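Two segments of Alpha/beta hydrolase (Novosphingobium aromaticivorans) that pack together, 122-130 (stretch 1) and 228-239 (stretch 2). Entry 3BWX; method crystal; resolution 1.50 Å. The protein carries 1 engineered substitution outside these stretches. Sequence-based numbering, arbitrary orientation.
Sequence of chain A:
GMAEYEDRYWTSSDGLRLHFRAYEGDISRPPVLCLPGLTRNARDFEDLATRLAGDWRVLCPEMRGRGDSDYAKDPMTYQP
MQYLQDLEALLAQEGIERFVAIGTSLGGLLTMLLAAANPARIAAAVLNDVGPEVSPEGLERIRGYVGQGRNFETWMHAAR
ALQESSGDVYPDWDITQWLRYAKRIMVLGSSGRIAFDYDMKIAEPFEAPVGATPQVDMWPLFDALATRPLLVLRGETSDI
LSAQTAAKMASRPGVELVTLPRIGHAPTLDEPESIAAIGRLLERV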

# COMPACT_ATOMS: atom_id res chain seq x y z
N ILE A 122 -10.09 3.05 14.26
CA ILE A 122 -10.04 3.52 12.89
C ILE A 122 -10.99 4.69 12.80
O ILE A 122 -12.21 4.54 12.90
CB ILE A 122 -10.49 2.42 11.89
CG1 ILE A 122 -9.57 1.20 11.94
CG2 ILE A 122 -10.61 2.99 10.45
CD1 ILE A 122 -8.11 1.45 11.51
N ALA A 123 -10.45 5.89 12.60
CA ALA A 123 -11.29 7.07 12.40
C ALA A 123 -12.05 7.00 11.08
O ALA A 123 -13.20 7.39 11.00
CB ALA A 123 -10.44 8.35 12.50
N ALA A 124 -11.36 6.53 10.06
CA ALA A 124 -11.90 6.28 8.73
C ALA A 124 -10.85 5.49 7.96
O ALA A 124 -9.67 5.42 8.39
CB ALA A 124 -12.23 7.62 8.03
N ALA A 125 -11.23 4.92 6.82
CA ALA A 125 -10.30 4.11 6.06
C ALA A 125 -10.61 4.16 4.55
O ALA A 125 -11.73 4.41 4.10
CB ALA A 125 -10.28 2.66 6.54
N VAL A 126 -9.57 3.85 3.80
CA VAL A 126 -9.60 3.71 2.38
C VAL A 126 -8.96 2.39 2.03
O VAL A 126 -7.84 2.16 2.45
CB VAL A 126 -8.81 4.85 1.68
CG1 VAL A 126 -8.81 4.64 0.12
CG2 VAL A 126 -9.34 6.23 2.06
N LEU A 127 -9.66 1.54 1.29
CA LEU A 127 -9.12 0.29 0.75
C LEU A 127 -8.90 0.54 -0.73
O LEU A 127 -9.85 0.82 -1.47
CB LEU A 127 -10.04 -0.91 0.95
CG LEU A 127 -10.23 -1.48 2.36
CD1 LEU A 127 -11.31 -2.59 2.33
CD2 LEU A 127 -8.88 -2.01 2.93
N ASN A 128 -7.66 0.47 -1.15
CA ASN A 128 -7.33 0.73 -2.55
C ASN A 128 -7.09 -0.57 -3.28
O ASN A 128 -6.04 -1.22 -3.17
CB ASN A 128 -6.15 1.63 -2.66
CG ASN A 128 -5.78 1.93 -4.09
OD1 ASN A 128 -6.63 1.94 -4.99
ND2 ASN A 128 -4.52 2.23 -4.30
N ASP A 129 -8.12 -0.97 -4.01
CA ASP A 129 -8.10 -2.10 -4.95
C ASP A 129 -7.78 -3.43 -4.28
O ASP A 129 -6.97 -4.24 -4.76
CB ASP A 129 -7.24 -1.85 -6.20
CG ASP A 129 -7.73 -2.64 -7.42
OD1 ASP A 129 -8.83 -2.35 -7.84
OD2 ASP A 129 -7.04 -3.57 -7.89
N VAL A 130 -8.38 -3.63 -3.13
CA VAL A 130 -8.27 -4.89 -2.46
C VAL A 130 -9.56 -5.10 -1.67
O VAL A 130 -10.18 -4.15 -1.20
CB VAL A 130 -7.03 -4.96 -1.59
CG1 VAL A 130 -7.06 -3.91 -0.49
CG2 VAL A 130 -6.82 -6.39 -1.13
N ARG A 228 -16.85 1.36 10.24
CA ARG A 228 -16.24 2.67 10.36
C ARG A 228 -16.39 3.31 8.98
O ARG A 228 -16.57 2.57 8.00
CB ARG A 228 -14.77 2.52 10.75
CG ARG A 228 -14.55 1.56 11.96
CD ARG A 228 -15.23 2.06 13.24
NE ARG A 228 -14.75 3.40 13.46
CZ ARG A 228 -15.48 4.49 13.62
NH1 ARG A 228 -16.80 4.41 13.74
NH2 ARG A 228 -14.88 5.66 13.69
N PRO A 229 -16.28 4.65 8.89
CA PRO A 229 -16.35 5.32 7.56
C PRO A 229 -15.34 4.75 6.59
O PRO A 229 -14.13 4.65 6.92
CB PRO A 229 -16.07 6.78 7.88
CG PRO A 229 -16.46 6.92 9.34
CD PRO A 229 -16.17 5.61 10.00
N LEU A 230 -15.80 4.37 5.41
CA LEU A 230 -14.99 3.60 4.48
C LEU A 230 -15.24 4.01 3.06
O LEU A 230 -16.38 4.10 2.59
CB LEU A 230 -15.27 2.09 4.65
CG LEU A 230 -14.40 1.13 3.81
CD1 LEU A 230 -12.87 1.18 4.04
CD2 LEU A 230 -14.93 -0.32 4.05
N LEU A 231 -14.12 4.17 2.37
CA LEU A 231 -14.04 4.27 0.92
C LEU A 231 -13.30 3.07 0.37
O LEU A 231 -12.22 2.70 0.89
CB LEU A 231 -13.25 5.52 0.54
CG LEU A 231 -12.78 5.68 -0.95
CD1 LEU A 231 -13.97 5.81 -1.92
CD2 LEU A 231 -11.81 6.90 -1.09
N VAL A 232 -13.86 2.51 -0.70
CA VAL A 232 -13.24 1.47 -1.49
C VAL A 232 -12.96 2.03 -2.89
O VAL A 232 -13.90 2.46 -3.56
CB VAL A 232 -14.09 0.21 -1.58
CG1 VAL A 232 -13.34 -0.87 -2.37
CG2 VAL A 232 -14.44 -0.31 -0.22
N LEU A 233 -11.72 2.06 -3.31
CA LEU A 233 -11.34 2.40 -4.67
C LEU A 233 -11.09 1.11 -5.44
O LEU A 233 -10.48 0.15 -4.97
CB LEU A 233 -10.05 3.30 -4.68
CG LEU A 233 -10.19 4.70 -4.04
CD1 LEU A 233 -8.85 5.34 -3.72
CD2 LEU A 233 -11.05 5.62 -4.92
N ARG A 234 -11.52 1.06 -6.68
CA ARG A 234 -11.31 -0.10 -7.53
C ARG A 234 -10.86 0.38 -8.91
O ARG A 234 -11.50 1.28 -9.49
CB ARG A 234 -12.62 -0.92 -7.69
CG ARG A 234 -12.42 -2.12 -8.54
CD ARG A 234 -13.66 -2.92 -8.81
NE ARG A 234 -13.20 -3.96 -9.72
CZ ARG A 234 -13.34 -3.99 -11.04
NH1 ARG A 234 -14.11 -3.11 -11.70
NH2 ARG A 234 -12.76 -4.94 -11.73
N GLY A 235 -9.83 -0.25 -9.48
CA GLY A 235 -9.54 -0.08 -10.88
C GLY A 235 -10.56 -0.81 -11.74
O GLY A 235 -10.78 -1.99 -11.50
N GLU A 236 -11.13 -0.13 -12.75
CA GLU A 236 -12.15 -0.72 -13.60
C GLU A 236 -11.76 -2.11 -14.13
O GLU A 236 -12.61 -3.01 -14.22
CB GLU A 236 -12.41 0.20 -14.77
CG GLU A 236 -13.54 -0.29 -15.68
CD GLU A 236 -13.93 0.78 -16.68
OE1 GLU A 236 -13.02 1.26 -17.37
OE2 GLU A 236 -15.13 1.10 -16.74
N THR A 237 -10.48 -2.28 -14.45
CA THR A 237 -9.99 -3.52 -15.04
C THR A 237 -9.18 -4.40 -14.09
O THR A 237 -8.48 -5.32 -14.50
CB THR A 237 -9.16 -3.24 -16.32
OG1 THR A 237 -7.88 -2.72 -15.97
CG2 THR A 237 -9.88 -2.25 -17.22
N SER A 238 -9.31 -4.15 -12.78
CA SER A 238 -8.51 -4.83 -11.80
C SER A 238 -8.63 -6.33 -11.90
O SER A 238 -9.76 -6.84 -11.94
CB SER A 238 -8.95 -4.43 -10.42
OG SER A 238 -8.21 -5.16 -9.45
N ASP A 239 -7.46 -6.99 -11.94
CA ASP A 239 -7.36 -8.46 -11.85
C ASP A 239 -7.25 -8.99 -10.41
O ASP A 239 -6.95 -10.18 -10.20
CB ASP A 239 -6.24 -9.01 -12.75
CG ASP A 239 -4.83 -8.66 -12.28
OD1 ASP A 239 -4.61 -7.97 -11.23
OD2 ASP A 239 -3.89 -9.15 -12.96

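The strongest polar contacts between these stretches lie at the two ends of the paired strands, and Asp 129 makes two of them. Its carboxylate spans the gap at the C-terminal end: OD2 accepts a hydrogen bond from Ser 238 OG at 2.5 Å, a notably short one, while OD1 accepts one from the backbone Gly 235 N at 2.8 Å. With chi1 near -152°, the side chain leaves the backbone sideways but its end comes nearer to stretch 2. An aspartate suits this place because its two oxygens can serve two donors at once. Ser 238 is brought within reach by a type I turn from Gly 235 to Ser 238, closed by a hydrogen bond from Ser 238 N to Gly 235 O of 2.9 Å.

At the other end, Arg 228 points toward stretch 1, and its three successive m rotamers (chi1 to chi3) fold the chain so that the guanidinium meets a backbone carbonyl edge-on. Ile 122 O accepts from both Arg 228 NE (2.8 Å) and Arg 228 NH2 (3.0 Å). Two donors on one edge of a planar group can share a single acceptor, as arginine does here.

Between these ends runs a parallel ladder. Ala 125 N donates to Pro 229 O (2.9 Å), Leu 231 N to Ala 125 O (3.0 Å), Leu 127 N to Leu 231 O (2.8 Å), Leu 233 N to Leu 127 O (2.9 Å) and Asp 129 N to Leu 233 O (2.8 Å). Ala 125 and Leu 127 thus each use both N and O, and Leu 231 and Leu 233, opposite Val 126 and Asn 128, do likewise, as parallel pairing requires. Pro 229, which lacks an amide hydrogen, contributes its carbonyl at the start of the ladder. CA-H...O contacts supplement it, as from Val 126 CA to Leu 231 O at 3.2 Å.

Side chains alternate between the two faces of the sheet. On one, Val 126 CG1 lies 3.9 Å from both Leu 231 CD2 and Leu 233 CD1. On the other, Leu 230 CD1 reaches Ala 125 CB at 3.9 Å and Leu 127 CG at 4.1 Å; the small alanine and the longer leucine share one methyl as a neighbour. Branched aliphatic residues suit these buried positions, filling space without needing polar partners. Asn 128 is polar: its ND2 is satisfied elsewhere in the structure, but OD1, 3.7 Å from Leu 233 CB, has no partner in the model. The contact buries 709 Å² between the two stretches, counting both sides.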